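Local coordinates for hypothetical protein (Nostoc punctiforme, PDB 2O62) that is of unknown function but joins two calycin-like beta domains, the second of the kind found in a biogenesis factor required for ATP synthase, at residues R103-V108 with L122-L127; L138-L143 with V212-D217; Q109-N114 with A221-K226. All blocks are in the same frame, centred on the assembly; numbering follows the deposited sequence.

In the fold
Following the chain from the N terminus, these contacts begin on strand 103-111: its opening half pairs with 122-127 in interaction 1, closing a short beta hairpin in the first sheet. Its later half, 109-114, waits more than a hundred residues for 221-226, so interaction 3 crosses interaction 1 and joins the first sheet to the closed barrel that follows. Interaction 2 lies nested inside that long loop, bringing 138-143, just before the first barrel strand, onto the end of strand 210-214. The three contacts touch one another: Arg-103 forms a salt bridge with Asp-217, Leu-107 packs on Leu-215 and Ala-221, and strands 210-214 and 219-224 are neighbours in the barrel.

Interaction 1 of 3, residues R103-V108 with L122-L127; sequences RRLRLV and LIREHL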
loop_
_atom_site.group_PDB
_atom_site.type_symbol
_atom_site.label_atom_id
_atom_site.label_comp_id
_atom_site.label_asym_id
_atom_site.label_seq_id
_atom_site.Cartn_x
_atom_site.Cartn_y
_atom_site.Cartn_z
ATOM N N ARG A 103 2.159 -6.118 13.717
ATOM C CA ARG A 103 1.491 -6.414 12.460
ATOM C C ARG A 103 2.228 -5.834 11.282
ATOM O O ARG A 103 2.839 -4.763 11.378
ATOM C CB ARG A 103 0.078 -5.794 12.437
ATOM C CG ARG A 103 -0.945 -6.496 13.322
ATOM C CD ARG A 103 -1.417 -7.868 12.847
ATOM N NE ARG A 103 -1.502 -7.893 11.391
ATOM C CZ ARG A 103 -2.537 -7.469 10.681
ATOM N NH1 ARG A 103 -3.664 -7.137 11.287
ATOM N NH2 ARG A 103 -2.446 -7.445 9.353
ATOM N N ARG A 104 2.139 -6.538 10.159
ATOM C CA ARG A 104 2.359 -5.935 8.848
ATOM C C ARG A 104 1.118 -6.184 8.021
ATOM O O ARG A 104 0.416 -7.203 8.199
ATOM C CB ARG A 104 3.591 -6.450 8.124
ATOM C CG ARG A 104 4.828 -6.483 8.958
ATOM C CD ARG A 104 6.078 -6.526 8.120
ATOM N NE ARG A 104 6.199 -7.752 7.363
ATOM C CZ ARG A 104 7.221 -8.083 6.585
ATOM N NH1 ARG A 104 8.258 -7.276 6.460
ATOM N NH2 ARG A 104 7.220 -9.240 5.935
ATOM N N LEU A 105 0.823 -5.238 7.142
ATOM C CA LEU A 105 -0.212 -5.415 6.136
ATOM C C LEU A 105 0.414 -5.011 4.846
ATOM O O LEU A 105 0.810 -3.833 4.694
ATOM C CB LEU A 105 -1.443 -4.532 6.354
ATOM C CG LEU A 105 -2.305 -4.707 5.073
ATOM C CD1 LEU A 105 -3.301 -5.870 5.282
ATOM C CD2 LEU A 105 -2.944 -3.557 4.507
ATOM N N ARG A 106 0.517 -5.973 3.927
ATOM C CA ARG A 106 1.240 -5.744 2.685
ATOM C C ARG A 106 0.285 -6.015 1.541
ATOM O O ARG A 106 -0.364 -7.063 1.513
ATOM C CB ARG A 106 2.464 -6.600 2.575
ATOM C CG ARG A 106 3.279 -6.513 3.780
ATOM C CD ARG A 106 4.661 -7.118 3.638
ATOM N NE ARG A 106 4.707 -8.566 3.764
ATOM C CZ ARG A 106 5.242 -9.398 2.868
ATOM N NH1 ARG A 106 5.716 -8.964 1.705
ATOM N NH2 ARG A 106 5.345 -10.689 3.142
ATOM N N LEU A 107 0.146 -5.040 0.660
ATOM C CA LEU A 107 -0.800 -5.140 -0.427
ATOM C C LEU A 107 -0.077 -5.041 -1.763
ATOM O O LEU A 107 0.575 -4.047 -2.047
ATOM C CB LEU A 107 -1.898 -4.060 -0.294
ATOM C CG LEU A 107 -3.183 -4.219 -1.144
ATOM C CD1 LEU A 107 -4.378 -3.659 -0.438
ATOM C CD2 LEU A 107 -3.047 -3.497 -2.446
ATOM N N VAL A 108 -0.226 -6.076 -2.586
ATOM C CA VAL A 108 0.250 -6.102 -3.942
ATOM C C VAL A 108 -0.901 -5.905 -4.954
ATOM O O VAL A 108 -1.961 -6.556 -4.866
ATOM C CB VAL A 108 0.934 -7.447 -4.253
ATOM C CG1 VAL A 108 1.556 -7.426 -5.602
ATOM C CG2 VAL A 108 1.958 -7.763 -3.205
ATOM N N LEU A 122 -3.042 -9.756 -0.673
ATOM C CA LEU A 122 -3.093 -9.162 0.644
ATOM C C LEU A 122 -2.371 -10.072 1.578
ATOM O O LEU A 122 -2.731 -11.217 1.700
ATOM C CB LEU A 122 -4.527 -8.964 1.082
ATOM C CG LEU A 122 -4.742 -8.050 2.278
ATOM C CD1 LEU A 122 -4.443 -6.600 1.886
ATOM C CD2 LEU A 122 -6.200 -8.213 2.686
ATOM N N ILE A 123 -1.286 -9.567 2.169
ATOM C CA ILE A 123 -0.473 -10.344 3.043
ATOM C C ILE A 123 -0.648 -9.758 4.450
ATOM O O ILE A 123 -0.168 -8.653 4.751
ATOM C CB ILE A 123 0.982 -10.310 2.602
ATOM C CG1 ILE A 123 1.113 -10.800 1.139
ATOM C CG2 ILE A 123 1.836 -11.134 3.546
ATOM C CD1 ILE A 123 2.518 -10.543 0.495
ATOM N N ARG A 124 -1.336 -10.512 5.303
ATOM C CA ARG A 124 -1.641 -10.091 6.677
ATOM C C ARG A 124 -0.796 -10.889 7.638
ATOM O O ARG A 124 -1.014 -12.074 7.784
ATOM C CB ARG A 124 -3.121 -10.319 7.002
ATOM C CG ARG A 124 -4.047 -9.461 6.170
ATOM C CD ARG A 124 -5.459 -9.981 6.193
ATOM N NE ARG A 124 -5.630 -11.099 5.289
ATOM C CZ ARG A 124 -6.775 -11.768 5.115
ATOM N NH1 ARG A 124 -7.848 -11.443 5.785
ATOM N NH2 ARG A 124 -6.821 -12.739 4.229
ATOM N N GLU A 125 0.124 -10.208 8.312
ATOM C CA GLU A 125 1.153 -10.846 9.103
ATOM C C GLU A 125 1.163 -10.309 10.513
ATOM O O GLU A 125 0.989 -9.115 10.733
ATOM C CB GLU A 125 2.516 -10.627 8.473
ATOM C CG GLU A 125 2.723 -11.417 7.178
ATOM C CD GLU A 125 3.900 -10.943 6.383
ATOM O OE1 GLU A 125 4.196 -9.732 6.398
ATOM O OE2 GLU A 125 4.545 -11.776 5.708
ATOM N N HIS A 126 1.390 -11.210 11.459
ATOM C CA HIS A 126 1.541 -10.877 12.872
ATOM C C HIS A 126 2.820 -11.556 13.357
ATOM O O HIS A 126 3.240 -12.655 12.910
ATOM C CB HIS A 126 0.323 -11.310 13.691
ATOM C CG HIS A 126 0.063 -12.774 13.645
ATOM N ND1 HIS A 126 -0.654 -13.374 12.627
ATOM C CD2 HIS A 126 0.478 -13.777 14.461
ATOM C CE1 HIS A 126 -0.686 -14.680 12.836
ATOM N NE2 HIS A 126 0.001 -14.952 13.935
ATOM N N LEU A 127 3.484 -10.893 14.270
ATOM C CA LEU A 127 4.662 -11.467 14.883
ATOM C C LEU A 127 4.296 -12.774 15.577
ATOM O O LEU A 127 3.304 -12.840 16.331
ATOM C CB LEU A 127 5.263 -10.508 15.900
ATOM C CG LEU A 127 6.048 -9.377 15.288
ATOM C CD1 LEU A 127 6.457 -8.509 16.449
ATOM C CD2 LEU A 127 7.297 -9.928 14.498
#
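Arg-104 and Arg-106 of one strand share Glu-125 of the next, a buried salt-bridge network on one face of the antiparallel beta hairpin built from strands 103-111 and 117-127. Arg-104 with Glu-125 and Arg-106 with Ile-123 are its hydrogen-bonded pairs. The Glu-125 face is the tight part. Arg-104 lies alongside the glutamate, planes 18° apart, and approaches side-on: its NE reaches Glu-125 OE1 at 3.0 Å on the syn side, and its NH2 bonds the same oxygen. Arg-106 crosses over instead and meets the carboxylate from above its plane. The bend at chi3 (-80°) brings Arg-106 NE to 2.9 Å from Glu-125 OE1, while Arg-106 NH2 makes a nearly straight bond of 2.9 Å to Glu-125 OE2. Three N-H groups grip OE1 and a fourth, Arg-106 NH2, holds OE2, so the carboxylate has little freedom to turn. Ile-123 CD1 covers one face of the Arg-106 guanidinium, 3.8 Å from CZ of Arg-106. Beyond the hairpin, Arg-106 also bridges to Glu-95, and Arg-104 bonds Asn-12 and makes a cation-pi contact with Trp-16. An alanine in place of Glu-125 would probably leave Arg-104 without its carboxylate mate, Arg-106 with one acid fewer, and both guanidinium groups freer to turn.

The opposite face packs more loosely and becomes partly exposed at Arg-124 and His-126, whose tips lead away from the partner strand, Arg-124 to Glu-134 and His-126 to a glycerol probably left from crystallisation. Leu-122 CD1 touches both Leu-105 CD1 and Leu-107 CD1, at 3.7 Å each. Near His-126, Arg-103 folds back: besides its salt bridge to Asp-217, its NE bonds Glu-125 O at 2.9 Å, on the face of that carbonyl opposite Arg-104 N.

Interaction 2 of 3, residues L138-L143 with V212-D217; sequences LQINDL and VLLLPD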
loop_
_atom_site.group_PDB
_atom_site.type_symbol
_atom_site.label_atom_id
_atom_site.label_comp_id
_atom_site.label_asym_id
_atom_site.label_seq_id
_atom_site.Cartn_x
_atom_site.Cartn_y
_atom_site.Cartn_z
ATOM N N LEU A 138 -13.140 -3.632 5.777
ATOM C CA LEU A 138 -13.386 -2.202 5.638
ATOM C C LEU A 138 -14.752 -1.895 5.012
ATOM O O LEU A 138 -15.123 -2.509 4.020
ATOM C CB LEU A 138 -12.292 -1.563 4.806
ATOM C CG LEU A 138 -12.232 -0.040 4.720
ATOM C CD1 LEU A 138 -12.037 0.623 6.058
ATOM C CD2 LEU A 138 -11.125 0.342 3.780
ATOM N N GLN A 139 -15.479 -0.950 5.618
ATOM C CA GLN A 139 -16.769 -0.485 5.099
ATOM C C GLN A 139 -16.711 1.014 4.832
ATOM O O GLN A 139 -15.962 1.724 5.478
ATOM C CB GLN A 139 -17.862 -0.739 6.132
ATOM C CG GLN A 139 -18.008 -2.208 6.520
ATOM C CD GLN A 139 -18.651 -3.051 5.431
ATOM O OE1 GLN A 139 -18.961 -2.562 4.329
ATOM N NE2 GLN A 139 -18.868 -4.338 5.736
ATOM N N ILE A 140 -17.498 1.507 3.895
ATOM C CA ILE A 140 -17.541 2.967 3.644
ATOM C C ILE A 140 -17.812 3.723 4.928
ATOM O O ILE A 140 -17.221 4.752 5.213
ATOM C CB ILE A 140 -18.686 3.346 2.671
ATOM C CG1 ILE A 140 -18.439 2.739 1.316
ATOM C CG2 ILE A 140 -18.794 4.860 2.511
ATOM C CD1 ILE A 140 -17.131 3.107 0.746
ATOM N N ASN A 141 -18.765 3.226 5.691
ATOM C CA ASN A 141 -19.100 3.884 6.938
ATOM C C ASN A 141 -17.948 4.014 7.939
ATOM O O ASN A 141 -17.973 4.874 8.818
ATOM C CB ASN A 141 -20.283 3.188 7.561
ATOM C CG ASN A 141 -21.546 3.417 6.772
ATOM O OD1 ASN A 141 -21.555 4.140 5.782
ATOM N ND2 ASN A 141 -22.613 2.792 7.200
ATOM N N ASP A 142 -16.926 3.187 7.812
ATOM C CA ASP A 142 -15.736 3.334 8.653
ATOM C C ASP A 142 -14.928 4.591 8.294
ATOM O O ASP A 142 -14.078 5.025 9.068
ATOM C CB ASP A 142 -14.817 2.131 8.474
ATOM C CG ASP A 142 -15.412 0.852 9.029
ATOM O OD1 ASP A 142 -16.175 0.881 10.043
ATOM O OD2 ASP A 142 -15.079 -0.216 8.465
ATOM N N LEU A 143 -15.133 5.110 7.092
ATOM C CA LEU A 143 -14.314 6.199 6.596
ATOM C C LEU A 143 -14.994 7.554 6.623
ATOM O O LEU A 143 -14.303 8.573 6.562
ATOM C CB LEU A 143 -13.816 5.908 5.183
ATOM C CG LEU A 143 -12.993 4.642 5.037
ATOM C CD1 LEU A 143 -12.652 4.365 3.602
ATOM C CD2 LEU A 143 -11.723 4.737 5.889
ATOM N N VAL A 212 -11.697 2.409 -5.967
ATOM C CA VAL A 212 -11.173 2.071 -4.622
ATOM C C VAL A 212 -11.849 0.799 -4.196
ATOM O O VAL A 212 -13.052 0.706 -4.297
ATOM C CB VAL A 212 -11.471 3.167 -3.599
ATOM C CG1 VAL A 212 -10.837 2.816 -2.268
ATOM C CG2 VAL A 212 -10.983 4.497 -4.091
ATOM N N LEU A 213 -11.073 -0.184 -3.771
ATOM C CA LEU A 213 -11.637 -1.443 -3.356
ATOM C C LEU A 213 -11.435 -1.611 -1.862
ATOM O O LEU A 213 -10.319 -1.429 -1.338
ATOM C CB LEU A 213 -10.984 -2.578 -4.126
ATOM C CG LEU A 213 -11.327 -3.995 -3.702
ATOM C CD1 LEU A 213 -12.771 -4.325 -4.034
ATOM C CD2 LEU A 213 -10.411 -5.003 -4.361
ATOM N N LEU A 214 -12.519 -1.936 -1.171
ATOM C CA LEU A 214 -12.478 -2.079 0.277
ATOM C C LEU A 214 -12.242 -3.554 0.590
ATOM O O LEU A 214 -12.904 -4.421 0.010
ATOM C CB LEU A 214 -13.807 -1.649 0.862
ATOM C CG LEU A 214 -14.283 -0.257 0.388
ATOM C CD1 LEU A 214 -15.646 0.016 0.989
ATOM C CD2 LEU A 214 -13.285 0.794 0.715
ATOM N N LEU A 215 -11.291 -3.826 1.474
ATOM C CA LEU A 215 -10.836 -5.173 1.711
ATOM C C LEU A 215 -10.848 -5.585 3.169
ATOM O O LEU A 215 -11.140 -4.771 4.083
ATOM C CB LEU A 215 -9.396 -5.283 1.173
ATOM C CG LEU A 215 -9.223 -5.191 -0.354
ATOM C CD1 LEU A 215 -7.766 -4.857 -0.709
ATOM C CD2 LEU A 215 -9.712 -6.477 -1.031
ATOM N N PRO A 216 -10.540 -6.873 3.422
ATOM C CA PRO A 216 -10.323 -7.280 4.794
ATOM C C PRO A 216 -9.192 -6.524 5.553
ATOM O O PRO A 216 -8.286 -5.875 4.959
ATOM C CB PRO A 216 -9.942 -8.757 4.657
ATOM C CG PRO A 216 -10.539 -9.198 3.367
ATOM C CD PRO A 216 -10.428 -8.023 2.482
ATOM N N ASP A 217 -9.260 -6.643 6.874
ATOM C CA ASP A 217 -8.212 -6.143 7.768
ATOM C C ASP A 217 -8.031 -4.624 7.673
ATOM O O ASP A 217 -6.914 -4.110 7.805
ATOM C CB ASP A 217 -6.893 -6.840 7.462
ATOM C CG ASP A 217 -5.831 -6.624 8.567
ATOM O OD1 ASP A 217 -6.163 -6.694 9.790
ATOM O OD2 ASP A 217 -4.652 -6.337 8.235
#
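Leu-138 and Ile-140 pack against Leu-214 in a small, mostly buried apolar contact, where the loop leading into the first barrel strand, 145-155, lies against the end of strand 210-214. Leu-214 carries most of it, with CB and CD2 turned to Leu-138 and CD1 to Ile-140. Its CB rests 3.5 Å from Leu-138 O. Its two methyls then part: CD2 touches Leu-138 CD2 at 3.8 Å, and CD1 presses on Ile-140 CD1 at 3.4 Å, closer than carbons normally sit. Both side chains cross Leu-214 at about a right angle, so each touches it over a small patch around a methyl group. In Ile-140 the bend at chi2 (-56°) swings CD1 over to that methyl of Leu-214, even though the residue's CB does not point at the strand.

One backbone bond fixes the loop to the strand end: Leu-138 N donates to Leu-215 O at 2.9 Å, almost straight at 175°. The loop is held in shape from within, because Gln-139 N bonds Asp-142 OD2 at 3.0 Å, and Asp-142 N returns a bond to Gln-139 O. Leu-215, whose side chain points away from the loop, packs instead on Leu-107 and Leu-120 of the first sheet. Leu-213 and Leu-215 thus turn toward the other domain, while Leu-214, between them, turns toward the loop. With helical backbone angles at 140-142 and Leu-143 N bonded to Ile-140 O, this is consistent with a short turn folded across one end of a calycin-type beta barrel, where the chain enters its first strand.

Interaction 3 of 3, residues Q109-N114 with A221-K226; sequences QLFDRN and ATSPLK
Gln-109 and Ser-223 meet across the interface between the two beta domains, where strands 109-111 and 221-224 face each other without backbone pairing: their axes pass 9.4 Å apart and run within 19° of parallel, so side chains span the distance. Gln-109 makes the main reach. Its CB points toward the opposite strand, and CG continues outward without a close partner there. An extended chi2 (-166°) carries CD on in the same direction, to 3.5 Å from Ser-223 OG. At the tip the amide splits its contacts. OE1 accepts the Ser-223 hydroxyl at 2.6 Å from OG, the donor sitting above the amide plane and not within it. NE2 turns to the preceding residue, donating a weak bond of 3.3 Å to Thr-222 O, and also lies beside the methyl of Ala-221. One side chain thus engages three consecutive residues of the barrel strand.

Phe-111, two residues on along the same face, supplies the apolar part. Its CZ lies 3.8 Å from Pro-224 CD and 3.9 Å from Ser-223 CB, and its side chain crosses the proline at about a right angle. Phe-92 and Leu-235 also touch this ring, one from the first domain and the other from the barrel.

Past the strand ends the contact becomes exposed. Lys-226 stretches out and, by a bend at chi4, brings NZ to 2.9 Å from Asn-114 O. The turn offering that carbonyl is shaped by an Asx turn, in which Asp-112 OD1 accepts from Asn-114 N. The interface is neither purely apolar nor charged: a buried amide spends its oxygen on a short bond to the serine and one N-H on a weak bond to the barrel backbone, next to a Phe-Pro packing contact, and the single lysine bond lies at the solvent edge.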
loop_
_atom_site.group_PDB
_atom_site.type_symbol
_atom_site.label_atom_id
_atom_site.label_comp_id
_atom_site.label_asym_id
_atom_site.label_seq_id
_atom_site.Cartn_x
_atom_site.Cartn_y
_atom_site.Cartn_z
ATOM N N GLN A 109 -0.684 -4.976 -5.878
ATOM C CA GLN A 109 -1.546 -4.772 -7.029
ATOM C C GLN A 109 -0.870 -5.230 -8.292
ATOM O O GLN A 109 0.338 -5.002 -8.481
ATOM C CB GLN A 109 -1.916 -3.287 -7.198
ATOM C CG GLN A 109 -2.642 -2.661 -5.993
ATOM C CD GLN A 109 -3.294 -1.326 -6.291
ATOM O OE1 GLN A 109 -3.855 -1.113 -7.387
ATOM N NE2 GLN A 109 -3.281 -0.441 -5.302
ATOM N N LEU A 110 -1.655 -5.844 -9.167
ATOM C CA LEU A 110 -1.184 -6.468 -10.392
ATOM C C LEU A 110 -2.091 -6.038 -11.528
ATOM O O LEU A 110 -3.312 -6.204 -11.447
ATOM C CB LEU A 110 -1.193 -7.986 -10.262
ATOM C CG LEU A 110 -0.354 -8.568 -9.134
ATOM C CD1 LEU A 110 -0.628 -10.034 -9.035
ATOM C CD2 LEU A 110 1.156 -8.335 -9.353
ATOM N N PHE A 111 -1.497 -5.427 -12.555
ATOM C CA PHE A 111 -2.207 -4.957 -13.737
ATOM C C PHE A 111 -1.845 -5.802 -14.939
ATOM O O PHE A 111 -0.707 -6.288 -15.064
ATOM C CB PHE A 111 -1.904 -3.458 -14.014
ATOM C CG PHE A 111 -2.453 -2.526 -12.939
ATOM C CD1 PHE A 111 -1.887 -2.481 -11.678
ATOM C CD2 PHE A 111 -3.586 -1.740 -13.191
ATOM C CE1 PHE A 111 -2.383 -1.647 -10.675
ATOM C CE2 PHE A 111 -4.083 -0.916 -12.176
ATOM C CZ PHE A 111 -3.478 -0.884 -10.928
ATOM N N ASP A 112 -2.795 -5.911 -15.843
ATOM C CA ASP A 112 -2.625 -6.678 -17.060
ATOM C C ASP A 112 -1.987 -5.883 -18.188
ATOM O O ASP A 112 -1.544 -4.753 -18.006
ATOM C CB ASP A 112 -3.958 -7.338 -17.457
ATOM C CG ASP A 112 -4.997 -6.373 -17.952
ATOM O OD1 ASP A 112 -4.628 -5.306 -18.442
ATOM O OD2 ASP A 112 -6.197 -6.726 -17.855
ATOM N N ARG A 113 -1.910 -6.484 -19.361
ATOM C CA ARG A 113 -1.245 -5.834 -20.479
ATOM C C ARG A 113 -2.015 -4.669 -21.066
ATOM O O ARG A 113 -1.426 -3.875 -21.785
ATOM C CB ARG A 113 -0.923 -6.854 -21.565
ATOM C CG ARG A 113 0.071 -7.862 -21.086
ATOM C CD ARG A 113 0.411 -8.840 -22.153
ATOM N NE ARG A 113 1.039 -9.990 -21.544
ATOM C CZ ARG A 113 2.313 -10.032 -21.181
ATOM N NH1 ARG A 113 3.112 -8.980 -21.358
ATOM N NH2 ARG A 113 2.784 -11.108 -20.620
ATOM N N ASN A 114 -3.314 -4.606 -20.799
ATOM C CA ASN A 114 -4.158 -3.514 -21.265
ATOM C C ASN A 114 -4.258 -2.412 -20.222
ATOM O O ASN A 114 -5.050 -1.463 -20.358
ATOM C CB ASN A 114 -5.547 -4.023 -21.616
ATOM C CG ASN A 114 -5.529 -5.095 -22.695
ATOM O OD1 ASN A 114 -6.110 -6.171 -22.522
ATOM N ND2 ASN A 114 -4.847 -4.828 -23.793
ATOM N N ALA A 221 -7.470 -0.639 -1.524
ATOM C CA ALA A 221 -6.590 -0.466 -2.663
ATOM C C ALA A 221 -7.192 0.568 -3.615
ATOM O O ALA A 221 -8.342 0.443 -4.015
ATOM C CB ALA A 221 -6.430 -1.770 -3.382
ATOM N N THR A 222 -6.408 1.558 -4.024
ATOM C CA THR A 222 -6.859 2.548 -5.013
ATOM C C THR A 222 -6.041 2.349 -6.294
ATOM O O THR A 222 -4.816 2.368 -6.253
ATOM C CB THR A 222 -6.762 4.002 -4.446
ATOM O OG1 THR A 222 -7.620 4.093 -3.304
ATOM C CG2 THR A 222 -7.187 5.036 -5.466
ATOM N N SER A 223 -6.741 2.104 -7.392
ATOM C CA SER A 223 -6.174 1.677 -8.656
ATOM C C SER A 223 -6.603 2.596 -9.787
ATOM O O SER A 223 -7.798 2.879 -9.910
ATOM C CB SER A 223 -6.646 0.285 -9.046
ATOM O OG SER A 223 -6.324 -0.647 -8.006
ATOM N N PRO A 224 -5.645 2.988 -10.663
ATOM C CA PRO A 224 -6.023 3.644 -11.922
ATOM C C PRO A 224 -7.097 2.847 -12.682
ATOM O O PRO A 224 -7.041 1.640 -12.710
ATOM C CB PRO A 224 -4.697 3.669 -12.708
ATOM C CG PRO A 224 -3.620 3.513 -11.686
ATOM C CD PRO A 224 -4.187 2.799 -10.545
ATOM N N LEU A 225 -8.096 3.503 -13.265
ATOM C CA LEU A 225 -9.050 2.777 -14.090
ATOM C C LEU A 225 -8.366 2.166 -15.322
ATOM O O LEU A 225 -8.780 1.122 -15.812
ATOM C CB LEU A 225 -10.205 3.685 -14.528
ATOM C CG LEU A 225 -11.096 4.125 -13.352
ATOM C CD1 LEU A 225 -12.133 5.179 -13.791
ATOM C CD2 LEU A 225 -11.763 2.915 -12.674
ATOM N N LYS A 226 -7.358 2.852 -15.847
ATOM C CA LYS A 226 -6.572 2.317 -16.959
ATOM C C LYS A 226 -5.254 2.992 -16.942
ATOM O O LYS A 226 -5.192 4.215 -16.901
ATOM C CB LYS A 226 -7.200 2.565 -18.323
ATOM C CG LYS A 226 -6.440 1.819 -19.503
ATOM C CD LYS A 226 -7.170 1.845 -20.823
ATOM C CE LYS A 226 -6.690 0.750 -21.825
ATOM N NZ LYS A 226 -5.248 0.849 -22.092
#